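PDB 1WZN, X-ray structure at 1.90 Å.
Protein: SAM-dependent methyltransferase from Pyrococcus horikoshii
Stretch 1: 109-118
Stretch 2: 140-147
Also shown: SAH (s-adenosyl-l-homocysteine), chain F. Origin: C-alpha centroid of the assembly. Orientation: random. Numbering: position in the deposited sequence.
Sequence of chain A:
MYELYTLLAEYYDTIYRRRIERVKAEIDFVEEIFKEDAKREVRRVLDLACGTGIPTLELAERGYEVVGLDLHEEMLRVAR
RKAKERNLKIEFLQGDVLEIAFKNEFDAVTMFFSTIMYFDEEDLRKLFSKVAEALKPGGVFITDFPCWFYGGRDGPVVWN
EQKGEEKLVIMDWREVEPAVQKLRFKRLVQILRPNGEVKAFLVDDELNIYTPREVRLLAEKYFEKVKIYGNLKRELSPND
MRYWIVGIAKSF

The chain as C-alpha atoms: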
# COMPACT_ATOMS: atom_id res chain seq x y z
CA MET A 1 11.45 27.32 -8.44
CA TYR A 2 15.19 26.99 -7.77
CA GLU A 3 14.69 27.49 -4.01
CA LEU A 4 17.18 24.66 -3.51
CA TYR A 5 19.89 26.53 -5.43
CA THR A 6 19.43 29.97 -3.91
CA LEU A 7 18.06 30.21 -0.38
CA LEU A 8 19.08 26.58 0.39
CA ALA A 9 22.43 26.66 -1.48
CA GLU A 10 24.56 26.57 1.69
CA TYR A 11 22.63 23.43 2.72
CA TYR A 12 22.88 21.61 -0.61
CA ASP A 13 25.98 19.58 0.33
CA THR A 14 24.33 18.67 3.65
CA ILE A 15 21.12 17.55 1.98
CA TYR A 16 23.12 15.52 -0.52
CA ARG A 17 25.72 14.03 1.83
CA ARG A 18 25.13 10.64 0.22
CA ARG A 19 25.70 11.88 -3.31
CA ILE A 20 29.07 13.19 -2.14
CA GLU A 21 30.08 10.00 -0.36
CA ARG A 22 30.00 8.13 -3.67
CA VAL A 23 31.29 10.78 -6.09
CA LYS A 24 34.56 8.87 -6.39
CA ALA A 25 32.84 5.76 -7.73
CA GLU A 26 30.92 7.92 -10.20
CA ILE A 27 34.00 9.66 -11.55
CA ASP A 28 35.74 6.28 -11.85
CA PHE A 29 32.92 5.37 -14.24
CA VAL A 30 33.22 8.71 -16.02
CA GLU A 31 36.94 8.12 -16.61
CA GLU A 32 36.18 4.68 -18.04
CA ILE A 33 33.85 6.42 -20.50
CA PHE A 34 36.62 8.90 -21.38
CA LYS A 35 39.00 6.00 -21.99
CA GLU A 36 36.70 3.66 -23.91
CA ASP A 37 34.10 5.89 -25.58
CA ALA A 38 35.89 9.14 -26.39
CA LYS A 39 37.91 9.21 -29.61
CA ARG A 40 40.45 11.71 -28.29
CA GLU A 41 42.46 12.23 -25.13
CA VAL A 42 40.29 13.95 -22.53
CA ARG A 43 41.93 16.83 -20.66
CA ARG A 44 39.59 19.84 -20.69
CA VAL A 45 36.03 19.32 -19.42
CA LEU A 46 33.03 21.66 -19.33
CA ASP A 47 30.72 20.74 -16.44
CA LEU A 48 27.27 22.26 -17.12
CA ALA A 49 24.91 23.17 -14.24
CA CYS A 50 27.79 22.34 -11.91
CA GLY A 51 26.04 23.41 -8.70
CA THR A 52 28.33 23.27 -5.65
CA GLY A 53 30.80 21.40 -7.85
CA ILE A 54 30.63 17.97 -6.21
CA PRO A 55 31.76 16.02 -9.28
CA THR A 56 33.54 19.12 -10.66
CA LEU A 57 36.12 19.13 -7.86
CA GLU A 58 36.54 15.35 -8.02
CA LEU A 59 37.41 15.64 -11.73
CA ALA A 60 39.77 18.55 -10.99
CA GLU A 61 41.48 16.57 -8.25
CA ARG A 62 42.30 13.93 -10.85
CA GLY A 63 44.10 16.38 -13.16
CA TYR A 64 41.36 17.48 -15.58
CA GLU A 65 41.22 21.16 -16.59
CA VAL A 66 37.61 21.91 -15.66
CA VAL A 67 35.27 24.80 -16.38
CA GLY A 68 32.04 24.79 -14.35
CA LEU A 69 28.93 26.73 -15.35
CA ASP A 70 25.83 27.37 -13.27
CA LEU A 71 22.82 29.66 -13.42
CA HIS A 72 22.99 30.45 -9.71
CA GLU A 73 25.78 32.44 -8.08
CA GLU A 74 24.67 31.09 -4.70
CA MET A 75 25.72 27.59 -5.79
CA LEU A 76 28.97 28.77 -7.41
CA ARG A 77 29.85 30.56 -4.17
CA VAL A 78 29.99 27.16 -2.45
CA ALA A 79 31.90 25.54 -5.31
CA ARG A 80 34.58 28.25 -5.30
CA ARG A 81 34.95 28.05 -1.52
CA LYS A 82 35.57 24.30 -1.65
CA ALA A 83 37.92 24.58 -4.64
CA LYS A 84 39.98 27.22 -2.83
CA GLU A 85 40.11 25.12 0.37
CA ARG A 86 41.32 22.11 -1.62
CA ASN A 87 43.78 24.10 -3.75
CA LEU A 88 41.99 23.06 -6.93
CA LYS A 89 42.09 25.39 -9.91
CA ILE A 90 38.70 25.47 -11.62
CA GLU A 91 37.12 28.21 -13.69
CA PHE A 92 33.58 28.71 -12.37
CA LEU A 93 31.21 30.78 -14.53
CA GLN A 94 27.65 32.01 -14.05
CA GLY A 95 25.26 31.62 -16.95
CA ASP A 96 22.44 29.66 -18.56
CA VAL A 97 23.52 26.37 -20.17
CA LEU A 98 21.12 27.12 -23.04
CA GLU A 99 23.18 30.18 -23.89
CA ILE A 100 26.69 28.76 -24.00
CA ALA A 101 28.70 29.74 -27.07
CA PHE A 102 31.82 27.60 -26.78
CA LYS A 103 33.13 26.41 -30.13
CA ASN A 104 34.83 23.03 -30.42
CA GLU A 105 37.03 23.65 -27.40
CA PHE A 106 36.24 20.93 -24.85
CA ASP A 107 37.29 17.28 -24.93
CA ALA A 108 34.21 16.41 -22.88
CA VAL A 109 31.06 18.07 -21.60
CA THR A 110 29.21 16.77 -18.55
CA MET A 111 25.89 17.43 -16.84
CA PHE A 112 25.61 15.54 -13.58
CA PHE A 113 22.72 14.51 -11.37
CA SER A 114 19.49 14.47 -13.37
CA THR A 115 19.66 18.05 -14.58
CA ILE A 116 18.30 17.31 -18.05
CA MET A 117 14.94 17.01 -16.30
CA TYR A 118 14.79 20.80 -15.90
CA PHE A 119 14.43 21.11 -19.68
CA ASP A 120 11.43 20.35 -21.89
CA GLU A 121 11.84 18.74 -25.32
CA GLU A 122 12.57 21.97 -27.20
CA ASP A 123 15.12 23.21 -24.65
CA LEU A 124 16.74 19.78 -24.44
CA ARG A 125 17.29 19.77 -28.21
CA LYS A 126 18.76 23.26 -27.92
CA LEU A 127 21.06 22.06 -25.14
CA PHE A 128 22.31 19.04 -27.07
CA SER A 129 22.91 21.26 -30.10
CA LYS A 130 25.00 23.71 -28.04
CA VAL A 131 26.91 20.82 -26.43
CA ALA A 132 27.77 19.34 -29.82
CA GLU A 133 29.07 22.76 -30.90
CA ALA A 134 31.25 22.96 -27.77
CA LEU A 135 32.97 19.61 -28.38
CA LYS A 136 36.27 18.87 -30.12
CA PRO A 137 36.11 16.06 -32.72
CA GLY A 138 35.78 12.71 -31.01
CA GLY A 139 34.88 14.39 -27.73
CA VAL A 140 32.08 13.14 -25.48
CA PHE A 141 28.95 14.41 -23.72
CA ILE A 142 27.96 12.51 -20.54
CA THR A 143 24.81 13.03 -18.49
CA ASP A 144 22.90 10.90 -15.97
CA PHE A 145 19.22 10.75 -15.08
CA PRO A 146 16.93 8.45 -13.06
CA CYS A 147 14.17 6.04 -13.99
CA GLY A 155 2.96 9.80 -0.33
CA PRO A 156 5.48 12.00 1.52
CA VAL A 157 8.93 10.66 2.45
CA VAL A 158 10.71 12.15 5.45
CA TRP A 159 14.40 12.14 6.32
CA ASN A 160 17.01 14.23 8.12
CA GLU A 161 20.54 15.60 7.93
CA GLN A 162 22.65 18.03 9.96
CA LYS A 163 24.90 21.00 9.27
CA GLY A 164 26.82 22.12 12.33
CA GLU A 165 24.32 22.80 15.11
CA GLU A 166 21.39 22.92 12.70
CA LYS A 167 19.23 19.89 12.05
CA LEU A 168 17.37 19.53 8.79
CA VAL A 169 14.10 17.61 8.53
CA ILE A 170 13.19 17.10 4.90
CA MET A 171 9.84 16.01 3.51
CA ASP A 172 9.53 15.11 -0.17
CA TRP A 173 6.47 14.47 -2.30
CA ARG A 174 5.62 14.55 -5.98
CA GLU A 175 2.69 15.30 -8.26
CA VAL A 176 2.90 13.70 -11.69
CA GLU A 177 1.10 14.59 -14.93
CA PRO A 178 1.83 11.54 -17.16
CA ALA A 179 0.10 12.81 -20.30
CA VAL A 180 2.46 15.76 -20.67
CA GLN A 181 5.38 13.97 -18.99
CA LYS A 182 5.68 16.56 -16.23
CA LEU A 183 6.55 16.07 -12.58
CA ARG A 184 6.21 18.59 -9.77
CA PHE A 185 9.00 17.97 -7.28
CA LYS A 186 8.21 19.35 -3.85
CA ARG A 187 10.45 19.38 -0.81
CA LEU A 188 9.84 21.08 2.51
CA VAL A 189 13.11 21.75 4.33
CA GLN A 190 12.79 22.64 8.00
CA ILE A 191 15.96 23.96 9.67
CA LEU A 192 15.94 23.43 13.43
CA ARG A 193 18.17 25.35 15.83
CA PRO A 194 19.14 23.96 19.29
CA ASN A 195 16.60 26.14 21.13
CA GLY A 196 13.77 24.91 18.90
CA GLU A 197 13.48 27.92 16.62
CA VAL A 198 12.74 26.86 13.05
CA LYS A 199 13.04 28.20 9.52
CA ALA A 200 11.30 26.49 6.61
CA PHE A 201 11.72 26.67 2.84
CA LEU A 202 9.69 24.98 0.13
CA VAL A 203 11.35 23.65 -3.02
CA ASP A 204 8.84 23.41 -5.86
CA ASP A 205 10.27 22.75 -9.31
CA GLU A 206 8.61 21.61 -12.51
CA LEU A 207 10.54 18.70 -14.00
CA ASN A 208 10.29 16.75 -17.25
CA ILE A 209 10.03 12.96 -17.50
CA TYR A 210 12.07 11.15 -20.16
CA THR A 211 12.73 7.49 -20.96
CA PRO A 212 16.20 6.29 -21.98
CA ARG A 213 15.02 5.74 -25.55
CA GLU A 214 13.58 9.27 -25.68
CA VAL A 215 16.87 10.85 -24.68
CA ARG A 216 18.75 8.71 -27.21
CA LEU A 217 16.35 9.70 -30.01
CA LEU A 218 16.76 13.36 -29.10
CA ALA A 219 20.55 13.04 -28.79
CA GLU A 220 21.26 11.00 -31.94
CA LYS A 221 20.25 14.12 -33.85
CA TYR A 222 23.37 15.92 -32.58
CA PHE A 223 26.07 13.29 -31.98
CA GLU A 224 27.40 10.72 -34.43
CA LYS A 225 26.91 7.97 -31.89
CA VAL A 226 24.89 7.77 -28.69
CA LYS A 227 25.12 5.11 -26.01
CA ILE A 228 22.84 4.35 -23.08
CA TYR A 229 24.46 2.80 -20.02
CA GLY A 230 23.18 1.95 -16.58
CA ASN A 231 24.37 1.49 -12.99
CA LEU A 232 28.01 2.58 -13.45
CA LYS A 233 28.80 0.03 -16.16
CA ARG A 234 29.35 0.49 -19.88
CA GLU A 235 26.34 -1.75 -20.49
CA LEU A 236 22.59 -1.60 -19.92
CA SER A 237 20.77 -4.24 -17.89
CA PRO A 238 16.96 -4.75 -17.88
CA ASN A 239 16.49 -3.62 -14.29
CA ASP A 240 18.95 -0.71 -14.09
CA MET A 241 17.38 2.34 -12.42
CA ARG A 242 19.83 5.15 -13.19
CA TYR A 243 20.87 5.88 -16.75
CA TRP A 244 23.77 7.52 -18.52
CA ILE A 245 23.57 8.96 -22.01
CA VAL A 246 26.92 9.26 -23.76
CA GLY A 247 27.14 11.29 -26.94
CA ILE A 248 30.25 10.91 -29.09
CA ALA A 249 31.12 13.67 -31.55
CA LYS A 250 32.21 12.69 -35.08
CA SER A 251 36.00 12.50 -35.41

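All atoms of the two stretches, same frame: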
# COMPACT_ATOMS: atom_id res chain seq x y z
N VAL A 109 32.03 17.19 -22.22
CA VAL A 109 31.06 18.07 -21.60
C VAL A 109 30.23 17.16 -20.72
O VAL A 109 29.82 16.08 -21.16
CB VAL A 109 30.14 18.74 -22.64
CG1 VAL A 109 29.08 19.58 -21.94
CG2 VAL A 109 30.96 19.62 -23.59
N THR A 110 30.00 17.57 -19.48
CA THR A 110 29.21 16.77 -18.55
C THR A 110 28.06 17.56 -17.95
O THR A 110 28.09 18.79 -17.89
CB THR A 110 30.08 16.24 -17.38
OG1 THR A 110 30.68 17.35 -16.69
CG2 THR A 110 31.18 15.32 -17.89
N MET A 111 27.04 16.84 -17.52
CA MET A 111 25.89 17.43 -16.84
C MET A 111 25.50 16.34 -15.88
O MET A 111 24.89 15.34 -16.27
CB MET A 111 24.74 17.73 -17.80
CG MET A 111 23.54 18.31 -17.07
SD MET A 111 22.31 19.04 -18.15
CE MET A 111 23.01 20.66 -18.34
N PHE A 112 25.85 16.54 -14.61
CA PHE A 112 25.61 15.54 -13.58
C PHE A 112 24.40 15.72 -12.69
O PHE A 112 23.98 16.84 -12.37
CB PHE A 112 26.84 15.44 -12.67
CG PHE A 112 28.08 14.92 -13.35
CD1 PHE A 112 28.18 13.59 -13.74
CD2 PHE A 112 29.15 15.77 -13.60
CE1 PHE A 112 29.33 13.10 -14.36
CE2 PHE A 112 30.31 15.30 -14.22
CZ PHE A 112 30.40 13.96 -14.60
N PHE A 113 23.84 14.58 -12.29
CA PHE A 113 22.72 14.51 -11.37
C PHE A 113 21.33 14.93 -11.82
O PHE A 113 20.72 15.85 -11.26
CB PHE A 113 23.10 15.22 -10.06
CG PHE A 113 22.28 14.79 -8.86
CD1 PHE A 113 21.96 13.44 -8.67
CD2 PHE A 113 21.84 15.72 -7.93
CE1 PHE A 113 21.21 13.04 -7.56
CE2 PHE A 113 21.09 15.32 -6.81
CZ PHE A 113 20.78 13.97 -6.63
N SER A 114 20.84 14.26 -12.86
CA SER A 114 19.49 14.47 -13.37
C SER A 114 19.07 15.84 -13.87
O SER A 114 17.88 16.09 -14.03
CB SER A 114 18.49 14.05 -12.29
OG SER A 114 18.93 12.86 -11.66
N THR A 115 20.03 16.72 -14.14
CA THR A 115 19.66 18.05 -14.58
C THR A 115 18.94 18.17 -15.92
O THR A 115 18.28 19.18 -16.17
CB THR A 115 20.88 18.99 -14.54
OG1 THR A 115 21.38 19.03 -13.20
CG2 THR A 115 20.50 20.41 -14.95
N ILE A 116 19.03 17.17 -16.79
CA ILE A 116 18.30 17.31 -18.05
C ILE A 116 16.81 17.42 -17.80
O ILE A 116 16.07 17.91 -18.65
CB ILE A 116 18.53 16.13 -19.05
CG1 ILE A 116 18.12 14.81 -18.41
CG2 ILE A 116 19.97 16.12 -19.52
CD1 ILE A 116 18.13 13.65 -19.39
N MET A 117 16.36 16.97 -16.63
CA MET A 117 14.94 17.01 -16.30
C MET A 117 14.38 18.43 -16.16
O MET A 117 13.17 18.62 -16.19
CB MET A 117 14.67 16.22 -15.01
CG MET A 117 14.86 14.72 -15.18
SD MET A 117 14.50 13.77 -13.69
CE MET A 117 12.70 13.84 -13.66
N TYR A 118 15.25 19.42 -16.01
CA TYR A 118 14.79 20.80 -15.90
C TYR A 118 14.39 21.36 -17.26
O TYR A 118 13.77 22.41 -17.33
CB TYR A 118 15.89 21.69 -15.29
CG TYR A 118 15.91 21.68 -13.78
CD1 TYR A 118 15.03 22.47 -13.05
CD2 TYR A 118 16.75 20.81 -13.09
CE1 TYR A 118 14.99 22.40 -11.65
CE2 TYR A 118 16.71 20.72 -11.70
CZ TYR A 118 15.83 21.52 -10.99
OH TYR A 118 15.77 21.41 -9.62
N VAL A 140 33.31 13.75 -25.98
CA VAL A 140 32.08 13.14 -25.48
C VAL A 140 31.23 13.99 -24.54
O VAL A 140 31.73 14.83 -23.80
CB VAL A 140 32.37 11.80 -24.75
CG1 VAL A 140 33.03 10.81 -25.70
CG2 VAL A 140 33.28 12.04 -23.53
N PHE A 141 29.92 13.75 -24.59
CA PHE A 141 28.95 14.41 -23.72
C PHE A 141 28.44 13.28 -22.82
O PHE A 141 28.10 12.20 -23.32
CB PHE A 141 27.79 15.01 -24.52
CG PHE A 141 26.61 15.43 -23.68
CD1 PHE A 141 26.77 16.34 -22.63
CD2 PHE A 141 25.35 14.90 -23.92
CE1 PHE A 141 25.68 16.73 -21.84
CE2 PHE A 141 24.25 15.28 -23.13
CZ PHE A 141 24.42 16.19 -22.10
N ILE A 142 28.41 13.52 -21.51
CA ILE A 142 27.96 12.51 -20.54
C ILE A 142 26.96 13.14 -19.58
O ILE A 142 27.23 14.18 -18.98
CB ILE A 142 29.15 11.97 -19.70
CG1 ILE A 142 30.21 11.35 -20.61
CG2 ILE A 142 28.66 10.92 -18.71
CD1 ILE A 142 31.53 11.06 -19.89
N THR A 143 25.80 12.51 -19.41
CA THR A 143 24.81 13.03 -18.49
C THR A 143 24.01 11.87 -17.91
O THR A 143 23.72 10.90 -18.61
CB THR A 143 23.85 14.04 -19.18
OG1 THR A 143 23.12 14.76 -18.19
CG2 THR A 143 22.87 13.33 -20.12
N ASP A 144 23.65 11.96 -16.63
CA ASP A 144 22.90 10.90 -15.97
C ASP A 144 21.52 11.36 -15.52
O ASP A 144 21.32 12.52 -15.17
CB ASP A 144 23.66 10.36 -14.75
CG ASP A 144 23.85 11.41 -13.67
OD1 ASP A 144 24.50 12.44 -13.94
OD2 ASP A 144 23.34 11.22 -12.54
N PHE A 145 20.57 10.44 -15.52
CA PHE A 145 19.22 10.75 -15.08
C PHE A 145 18.58 9.47 -14.55
O PHE A 145 18.99 8.37 -14.91
CB PHE A 145 18.40 11.38 -16.22
CG PHE A 145 18.30 10.53 -17.44
CD1 PHE A 145 17.12 9.85 -17.74
CD2 PHE A 145 19.38 10.40 -18.30
CE1 PHE A 145 17.02 9.07 -18.88
CE2 PHE A 145 19.29 9.61 -19.44
CZ PHE A 145 18.10 8.94 -19.73
N PRO A 146 17.59 9.61 -13.65
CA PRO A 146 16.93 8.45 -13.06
C PRO A 146 15.73 7.89 -13.81
O PRO A 146 15.19 8.52 -14.72
CB PRO A 146 16.56 8.95 -11.68
CG PRO A 146 16.13 10.35 -11.97
CD PRO A 146 17.18 10.85 -12.96
N CYS A 147 15.32 6.70 -13.39
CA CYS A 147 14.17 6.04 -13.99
C CYS A 147 12.92 6.87 -13.75
O CYS A 147 12.62 7.22 -12.61
CB CYS A 147 13.99 4.65 -13.37
SG CYS A 147 12.42 3.89 -13.80
N SAH F . 25.89 19.02 -11.15
CA SAH F . 25.68 19.29 -9.66
CB SAH F . 24.39 19.95 -9.27
CG SAH F . 23.05 19.28 -9.54
SD SAH F . 21.76 20.48 -8.98
C SAH F . 25.87 17.89 -8.93
O SAH F . 26.13 16.87 -9.59
OXT SAH F . 25.75 17.91 -7.64
C5' SAH F . 21.11 21.14 -10.47
C4' SAH F . 21.88 22.47 -10.91
O4' SAH F . 21.19 22.86 -12.10
C3' SAH F . 21.74 23.66 -9.99
O3' SAH F . 23.02 24.07 -9.50
C2' SAH F . 21.01 24.73 -10.89
O2' SAH F . 21.38 26.06 -10.57
C1' SAH F . 21.40 24.29 -12.29
N9 SAH F . 20.64 24.70 -13.32
C8 SAH F . 19.30 24.54 -13.63
N7 SAH F . 18.91 25.09 -14.73
C5 SAH F . 20.09 25.69 -15.25
C6 SAH F . 20.31 26.44 -16.45
N6 SAH F . 19.36 26.72 -17.35
N1 SAH F . 21.61 26.87 -16.63
C2 SAH F . 22.62 26.61 -15.75
N3 SAH F . 22.44 25.89 -14.58
C4 SAH F . 21.16 25.47 -14.40
O HOH W 1 20.77 10.84 -11.93
O HOH W 2 20.99 14.87 -16.49

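Two parallel strands, 109-111 and 140-146, lie side by side with their axes 4.8 Å apart and only 8° from parallel, and the first then breaks away into a loop and a 3-10 turn that stay attached to the second. The regular part is a ladder of three bonds: V109 N to V140 O at 2.9 Å, I142 N to V109 O at 2.9 Å, and M111 N to I142 O at 3.0 Å. In this register V109 pairs with F141, T110 with I142 and M111 with T143, so side chains at paired positions share a face of the sheet.

On the face of V109, M111, F141 and T143, the t rotamer of F141 (chi1 167°) lays its ring along the neighboring strand. V109, also t, meets it with CG1 4.0 Å from F141 CD1, and M111 CB lies 4.3 Å from F141 CE1. One aromatic ring thus covers two residues of the partner, while M111, extended through chi1 and chi2 (t, t) and turned at chi3 (m), carries its end away from the contact. The T110-I142 pair occupies the other face, with both beta-branched residues buried; T110 CG2 is 4.3 Å from I142 CB, and T110 OG1 is satisfied elsewhere in the structure.

The next rung is where the pattern changes. M111 O and D144 N are 3.6 Å apart and do not form a hydrogen bond; the carbonyl is instead served by a side chain: T143, at chi1 -166°, donates OG1 to M111 O at 2.7 Å. A threonine suits this place because its hydroxyl can replace a backbone donor within a buried sheet, while water 2 donates to the same OG1 at 2.7 Å.

D144 then takes over the departing chain. Its p rotamer (64°) brings the carboxylate nearer to the loop although CA-to-CB points sideways, and OD1 accepts from F113 N at 2.8 Å. The same OD1 lies at the edge of the F112 ring, 3.9 Å from F112 CD1. The backbone of D144 adds a second grip, with its O accepting from S114 N at 2.9 Å. F113 and S114 both have positive phi (71° and 60°), and their consecutive amides meet the side chain and main chain of one aspartate. Held this way, the loop offers F112 O to the amino nitrogen of SAH, SAH N, at 3.1 Å, as befits a SAM-dependent methyltransferase.

Two waters add bridges between the stretches. Water 1 joins S114 OG and D144 OD2, 2.7 Å from each; water 2 accepts from I116 N at 3.0 Å and donates to D144 O at 2.7 Å, tying the start of the 3-10 turn to the strand.

That turn closes the contact with apolar groups. I116 (p, t) extends CD1 over one face of the F145 ring, 4.0 Å from its centroid and 3.6 Å from F145 CD2, a CH-pi contact. M117 sets SD 4.0 Å from P146 CD at the partly exposed margin. In all, 660 Å² is buried.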